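Local coordinates for protein aminotransferase (Bacillus subtilis, PDB 6L1L) that probably catalyses a pyridoxal 5'-phosphate-dependent transamination and belongs to the pathway that makes the dipeptide antibiotic bacilysin, at residues Y325-I330 / K363-I368; P331-T336 / N388-S393. All coordinates share one frame; numbering follows the deposited sequence.

Interaction 1. Residues Y325-I330 / K363-I368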
loop_
_atom_site.group_PDB
_atom_site.type_symbol
_atom_site.label_atom_id
_atom_site.label_comp_id
_atom_site.label_asym_id
_atom_site.label_seq_id
_atom_site.Cartn_x
_atom_site.Cartn_y
_atom_site.Cartn_z
ATOM N N TYR B 325 12.166 -19.025 13.911
ATOM C CA TYR B 325 13.533 -18.591 13.677
ATOM C C TYR B 325 14.530 -19.253 14.664
ATOM O O TYR B 325 14.246 -19.405 15.856
ATOM C CB TYR B 325 13.672 -17.081 13.798
ATOM C CG TYR B 325 12.875 -16.294 12.752
ATOM C CD1 TYR B 325 13.090 -16.476 11.395
ATOM C CD2 TYR B 325 11.903 -15.376 13.132
ATOM C CE1 TYR B 325 12.377 -15.766 10.448
ATOM C CE2 TYR B 325 11.175 -14.678 12.196
ATOM C CZ TYR B 325 11.405 -14.872 10.845
ATOM O OH TYR B 325 10.684 -14.167 9.874
ATOM N N VAL B 326 15.669 -19.677 14.141
ATOM C CA VAL B 326 16.828 -20.047 14.982
ATOM C C VAL B 326 17.880 -18.959 14.878
ATOM O O VAL B 326 18.237 -18.546 13.783
ATOM C CB VAL B 326 17.400 -21.406 14.581
ATOM C CG1 VAL B 326 18.626 -21.726 15.415
ATOM C CG2 VAL B 326 16.369 -22.504 14.733
ATOM N N TRP B 327 18.362 -18.466 16.018
ATOM C CA TRP B 327 19.336 -17.377 16.071
ATOM C C TRP B 327 20.700 -17.981 16.491
ATOM O O TRP B 327 20.886 -18.365 17.649
ATOM C CB TRP B 327 18.856 -16.357 17.092
ATOM C CG TRP B 327 19.614 -15.100 17.284
ATOM C CD1 TRP B 327 20.083 -14.634 18.478
ATOM C CD2 TRP B 327 19.889 -14.077 16.334
ATOM N NE1 TRP B 327 20.657 -13.414 18.325
ATOM C CE2 TRP B 327 20.563 -13.035 17.024
ATOM C CE3 TRP B 327 19.675 -13.939 14.961
ATOM C CZ2 TRP B 327 21.007 -11.880 16.394
ATOM C CZ3 TRP B 327 20.138 -12.804 14.330
ATOM C CH2 TRP B 327 20.799 -11.772 15.047
ATOM N N ALA B 328 21.641 -18.072 15.564
ATOM C CA ALA B 328 22.838 -18.888 15.794
ATOM C C ALA B 328 24.141 -18.108 15.658
ATOM O O ALA B 328 24.315 -17.260 14.762
ATOM C CB ALA B 328 22.849 -20.073 14.841
ATOM N N GLU B 329 25.079 -18.437 16.532
ATOM C CA GLU B 329 26.393 -17.818 16.494
ATOM C C GLU B 329 27.235 -18.314 15.297
ATOM O O GLU B 329 27.291 -19.483 15.008
ATOM C CB GLU B 329 27.162 -18.052 17.823
ATOM C CG GLU B 329 26.863 -17.033 18.919
ATOM C CD GLU B 329 27.943 -16.983 20.009
ATOM O OE1 GLU B 329 27.738 -17.641 21.050
ATOM O OE2 GLU B 329 28.994 -16.299 19.809
ATOM N N ILE B 330 27.929 -17.394 14.687
ATOM C CA ILE B 330 28.797 -17.623 13.528
ATOM C C ILE B 330 30.215 -18.012 13.978
ATOM O O ILE B 330 30.659 -17.543 15.028
ATOM C CB ILE B 330 28.839 -16.317 12.730
ATOM C CG1 ILE B 330 27.459 -16.094 12.136
ATOM C CG2 ILE B 330 29.895 -16.310 11.623
ATOM C CD1 ILE B 330 27.452 -14.897 11.245
ATOM N N LYS B 363 25.629 -8.631 14.705
ATOM C CA LYS B 363 26.905 -9.016 14.079
ATOM C C LYS B 363 27.360 -10.305 14.803
ATOM O O LYS B 363 27.052 -10.495 15.985
ATOM C CB LYS B 363 27.926 -7.884 14.175
ATOM N N ARG B 364 27.965 -11.229 14.086
ATOM C CA ARG B 364 28.324 -12.553 14.691
ATOM C C ARG B 364 27.177 -13.553 14.945
ATOM O O ARG B 364 27.411 -14.603 15.517
ATOM C CB ARG B 364 29.131 -12.390 15.997
ATOM C CG ARG B 364 30.267 -11.376 15.924
ATOM C CD ARG B 364 31.482 -11.912 16.657
ATOM N NE ARG B 364 31.974 -13.153 16.039
ATOM C CZ ARG B 364 32.671 -13.210 14.900
ATOM N NH1 ARG B 364 32.971 -12.108 14.209
ATOM N NH2 ARG B 364 33.070 -14.382 14.441
ATOM N N HIS B 365 25.949 -13.221 14.525
ATOM C CA HIS B 365 24.840 -14.150 14.501
ATOM C C HIS B 365 24.220 -14.274 13.097
ATOM O O HIS B 365 24.308 -13.374 12.288
ATOM C CB HIS B 365 23.739 -13.707 15.453
ATOM C CG HIS B 365 23.958 -14.130 16.867
ATOM N ND1 HIS B 365 24.689 -13.374 17.762
ATOM C CD2 HIS B 365 23.561 -15.232 17.536
ATOM C CE1 HIS B 365 24.711 -13.986 18.929
ATOM N NE2 HIS B 365 24.024 -15.112 18.823
ATOM N N VAL B 366 23.636 -15.418 12.814
ATOM C CA VAL B 366 22.687 -15.494 11.681
ATOM C C VAL B 366 21.338 -15.968 12.148
ATOM O O VAL B 366 21.219 -16.667 13.142
ATOM C CB VAL B 366 23.179 -16.436 10.543
ATOM C CG1 VAL B 366 24.392 -15.904 9.910
ATOM C CG2 VAL B 366 23.401 -17.865 11.041
ATOM N N ARG B 367 20.303 -15.600 11.396
ATOM C CA ARG B 367 18.957 -16.065 11.622
ATOM C C ARG B 367 18.628 -17.126 10.534
ATOM O O ARG B 367 18.878 -16.908 9.313
ATOM C CB ARG B 367 17.977 -14.854 11.585
ATOM C CG ARG B 367 16.565 -15.163 12.035
ATOM C CD ARG B 367 15.557 -14.165 11.474
ATOM N NE ARG B 367 15.390 -14.225 10.036
ATOM C CZ ARG B 367 14.506 -13.502 9.355
ATOM N NH1 ARG B 367 13.743 -12.618 9.975
ATOM N NH2 ARG B 367 14.396 -13.630 8.042
ATOM N N ILE B 368 18.124 -18.255 10.960
ATOM C CA ILE B 368 17.753 -19.362 10.066
ATOM C C ILE B 368 16.276 -19.681 10.244
ATOM O O ILE B 368 15.845 -19.990 11.372
ATOM C CB ILE B 368 18.598 -20.626 10.348
ATOM C CG1 ILE B 368 20.051 -20.254 10.544
ATOM C CG2 ILE B 368 18.434 -21.671 9.237
ATOM C CD1 ILE B 368 20.926 -21.378 11.033
#

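Interaction 2. Residues P331-T336 / N388-S393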
loop_
_atom_site.group_PDB
_atom_site.type_symbol
_atom_site.label_atom_id
_atom_site.label_comp_id
_atom_site.label_asym_id
_atom_site.label_seq_id
_atom_site.Cartn_x
_atom_site.Cartn_y
_atom_site.Cartn_z
ATOM N N PRO B 331 30.944 -18.835 13.185
ATOM C CA PRO B 331 32.293 -19.249 13.654
ATOM C C PRO B 331 33.237 -18.068 13.856
ATOM O O PRO B 331 33.116 -17.037 13.180
ATOM C CB PRO B 331 32.796 -20.181 12.541
ATOM C CG PRO B 331 31.554 -20.721 11.887
ATOM C CD PRO B 331 30.528 -19.601 11.992
ATOM N N ASN B 332 34.157 -18.230 14.801
ATOM C CA ASN B 332 35.117 -17.168 15.163
ATOM C C ASN B 332 36.147 -16.859 14.070
ATOM O O ASN B 332 36.691 -15.738 14.011
ATOM C CB ASN B 332 35.834 -17.534 16.445
ATOM C CG ASN B 332 36.595 -18.831 16.317
ATOM O OD1 ASN B 332 36.067 -19.813 15.773
ATOM N ND2 ASN B 332 37.831 -18.853 16.798
ATOM N N THR B 333 36.378 -17.838 13.189
ATOM C CA THR B 333 37.210 -17.655 11.997
ATOM C C THR B 333 36.632 -16.609 11.062
ATOM O O THR B 333 37.355 -16.018 10.270
ATOM C CB THR B 333 37.397 -18.984 11.210
ATOM O OG1 THR B 333 36.162 -19.387 10.616
ATOM C CG2 THR B 333 37.895 -20.130 12.121
ATOM N N PHE B 334 35.319 -16.404 11.144
ATOM C CA PHE B 334 34.614 -15.423 10.344
ATOM C C PHE B 334 34.535 -14.063 11.008
ATOM O O PHE B 334 34.224 -13.949 12.173
ATOM C CB PHE B 334 33.208 -15.927 10.043
ATOM C CG PHE B 334 33.182 -17.019 9.021
ATOM C CD1 PHE B 334 33.209 -16.707 7.666
ATOM C CD2 PHE B 334 33.135 -18.327 9.398
ATOM C CE1 PHE B 334 33.192 -17.705 6.707
ATOM C CE2 PHE B 334 33.109 -19.323 8.450
ATOM C CZ PHE B 334 33.145 -19.005 7.105
ATOM N N GLU B 335 34.786 -13.044 10.211
ATOM C CA GLU B 335 34.886 -11.655 10.630
ATOM C C GLU B 335 33.526 -10.962 10.857
ATOM O O GLU B 335 33.401 -10.123 11.764
ATOM C CB GLU B 335 35.721 -10.870 9.595
ATOM C CG GLU B 335 35.147 -10.775 8.169
ATOM C CD GLU B 335 35.106 -12.100 7.364
ATOM O OE1 GLU B 335 35.221 -13.207 7.938
ATOM O OE2 GLU B 335 34.944 -12.069 6.130
ATOM N N THR B 336 32.540 -11.296 10.013
ATOM C CA THR B 336 31.212 -10.675 10.048
ATOM C C THR B 336 30.118 -11.667 9.694
ATOM O O THR B 336 30.372 -12.756 9.181
ATOM C CB THR B 336 31.095 -9.501 9.054
ATOM O OG1 THR B 336 31.132 -10.003 7.713
ATOM C CG2 THR B 336 32.193 -8.476 9.254
ATOM N N ASN B 388 33.286 -28.342 6.271
ATOM C CA ASN B 388 33.950 -28.484 7.571
ATOM C C ASN B 388 34.437 -27.159 8.169
ATOM O O ASN B 388 35.594 -26.746 7.981
ATOM C CB ASN B 388 35.103 -29.487 7.523
ATOM C CG ASN B 388 35.593 -29.859 8.922
ATOM O OD1 ASN B 388 36.375 -29.132 9.539
ATOM N ND2 ASN B 388 35.114 -30.980 9.441
ATOM N N LEU B 389 33.532 -26.500 8.871
ATOM C CA LEU B 389 33.840 -25.257 9.550
ATOM C C LEU B 389 33.857 -25.550 11.050
ATOM O O LEU B 389 33.286 -26.552 11.493
ATOM C CB LEU B 389 32.813 -24.162 9.161
ATOM C CG LEU B 389 33.026 -23.280 7.909
ATOM C CD1 LEU B 389 34.010 -23.855 6.905
ATOM C CD2 LEU B 389 31.698 -22.993 7.214
ATOM N N PRO B 390 34.559 -24.714 11.830
ATOM C CA PRO B 390 34.681 -24.975 13.263
ATOM C C PRO B 390 33.543 -24.360 14.056
ATOM O O PRO B 390 33.677 -23.262 14.610
ATOM C CB PRO B 390 36.006 -24.297 13.626
ATOM C CG PRO B 390 36.095 -23.141 12.679
ATOM C CD PRO B 390 35.400 -23.576 11.409
ATOM N N PHE B 391 32.436 -25.078 14.151
ATOM C CA PHE B 391 31.277 -24.558 14.885
ATOM C C PHE B 391 31.418 -24.819 16.400
ATOM O O PHE B 391 30.420 -24.860 17.125
ATOM C CB PHE B 391 29.968 -25.145 14.321
ATOM C CG PHE B 391 29.654 -24.703 12.921
ATOM C CD1 PHE B 391 29.070 -23.441 12.674
ATOM C CD2 PHE B 391 29.922 -25.532 11.826
ATOM C CE1 PHE B 391 28.773 -23.021 11.367
ATOM C CE2 PHE B 391 29.621 -25.109 10.524
ATOM C CZ PHE B 391 29.052 -23.844 10.298
ATOM N N GLY B 392 32.655 -25.008 16.875
ATOM C CA GLY B 392 32.953 -25.157 18.298
ATOM C C GLY B 392 33.520 -23.861 18.837
ATOM O O GLY B 392 34.079 -23.065 18.075
ATOM N N SER B 393 33.348 -23.641 20.136
ATOM C CA SER B 393 33.782 -22.385 20.791
ATOM C C SER B 393 34.143 -22.577 22.268
ATOM O O SER B 393 35.146 -22.023 22.761
ATOM C CB SER B 393 32.695 -21.304 20.656
ATOM O OG SER B 393 33.121 -20.066 21.218
#

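Interaction 1. Residues Y325-I330 / K363-I368
Arg367 lays its side chain along Tyr325 where two antiparallel strands, 325-329 and 365-369, run together in the small four-stranded sheet of this class I aminotransferase. From CB outward, the arginine meets one aromatic ring and then another. Its CB sits at the edge of the Trp327 indole, near the ring plane, 3.9 Å from CE3 of Trp327. CG then passes CB and CD1 of Tyr325, and CD comes down over one face of the phenol ring, 3.7 Å from the Tyr325 ring centroid. The chain bends at chi3 (67°), which turns the guanidinium flat onto the same ring, the two planes only 9° apart. NE and CZ both lie close to CE1 of Tyr325, with CZ 3.3 Å from that carbon. At the tip, NH1 is hydrogen-bonded to OD1 of Asn178 and NH2 to O of Gly38, which fix the group's rotation. Tyr325 OH is hydrogen-bonded to Tyr209 OH. Asn178 and Tyr209 are cofactor-binding residues and the Tyr325 side chain lies about 4 Å from the bound pyridoxal phosphate, consistent with this stack lining the cofactor pocket.

Four backbone hydrogen bonds zip the strands, and a fifth, from Ile330 N to Arg364 O, continues beyond them. Val326, Ala328, Val366 and Ile368 put their side chains on the other face; beyond them Ile330 CD1 presses on Val366 CG1 at 3.5 Å, a tight contact. Back on the arginine's face, the Trp327 five-membered ring and the His365 imidazole make an offset stack, planes at 6°, and His365 CB sits over the indole's six-membered ring, 3.4 Å from Trp327 CZ2.

Interaction 2. Residues P331-T336 / N388-S393
Pro331 and Phe391 run alongside one another in the same direction, where a type I beta turn, Pro331 to Phe334, meets the C-terminal tail that follows helix 374-385. CG of the proline approaches the phenyl ring obliquely, 3.6 Å from CE1 of Phe391, and Pro331 CD lies a little farther off, 3.9 Å from the same CE1. Phe391 reaches the proline although its CB points away from the turn: with CG anti to the carbonyl carbon (chi1 -67°), the ring swings back toward it. Phe340 of helix 337-347 touches both residues, and Trp315 meets the Phe391 ring, so the pair packs against that helix and Trp315.

A different orientation governs the next pair. Leu389 lies roughly perpendicular to Phe334, and CG of the leucine sits at the edge of the phenyl ring, in its plane, 4.0 Å from Phe334 CE2. Phe340 and Tyr343 make edge-to-face contacts with the same phenylalanine. Between these pairs Pro390 forms the centre of an inverse gamma turn, its hydrogen bond from Phe391 N to Leu389 O weak at 3.2 Å. The turn across from it is closed by Phe334 N and Pro331 O, 3.1 Å apart. No hydrogen bond joins the two segments, so apolar contact carries the join, away from the cofactor site. At its exposed margin Thr333 and Pro390 meet end-on, methyl CG2 of Thr333 standing 3.6 Å from CG of Pro390.

Overall arrangement
Coming from the N terminus, the chain reaches strand 325-329 late, and then, without a break, the turn 331-336 that leads into helix 337-347. After strand 350-354 it returns as 363-368, and interaction 1 closes that loop within the small sheet. Helix 374-385 then brings the tail 388-393 back to the turn, where interaction 2 closes a longer loop. The segments alternate, so the loops cross rather than nest. The two contacts also touch: Arg364 NH2 lies 2.6 Å from Phe334 O, a probable hydrogen bond. Together they connect a sheet with one end near the cofactor to the outer C-terminal tail, with Phe340 of helix 337-347 touching both contacts.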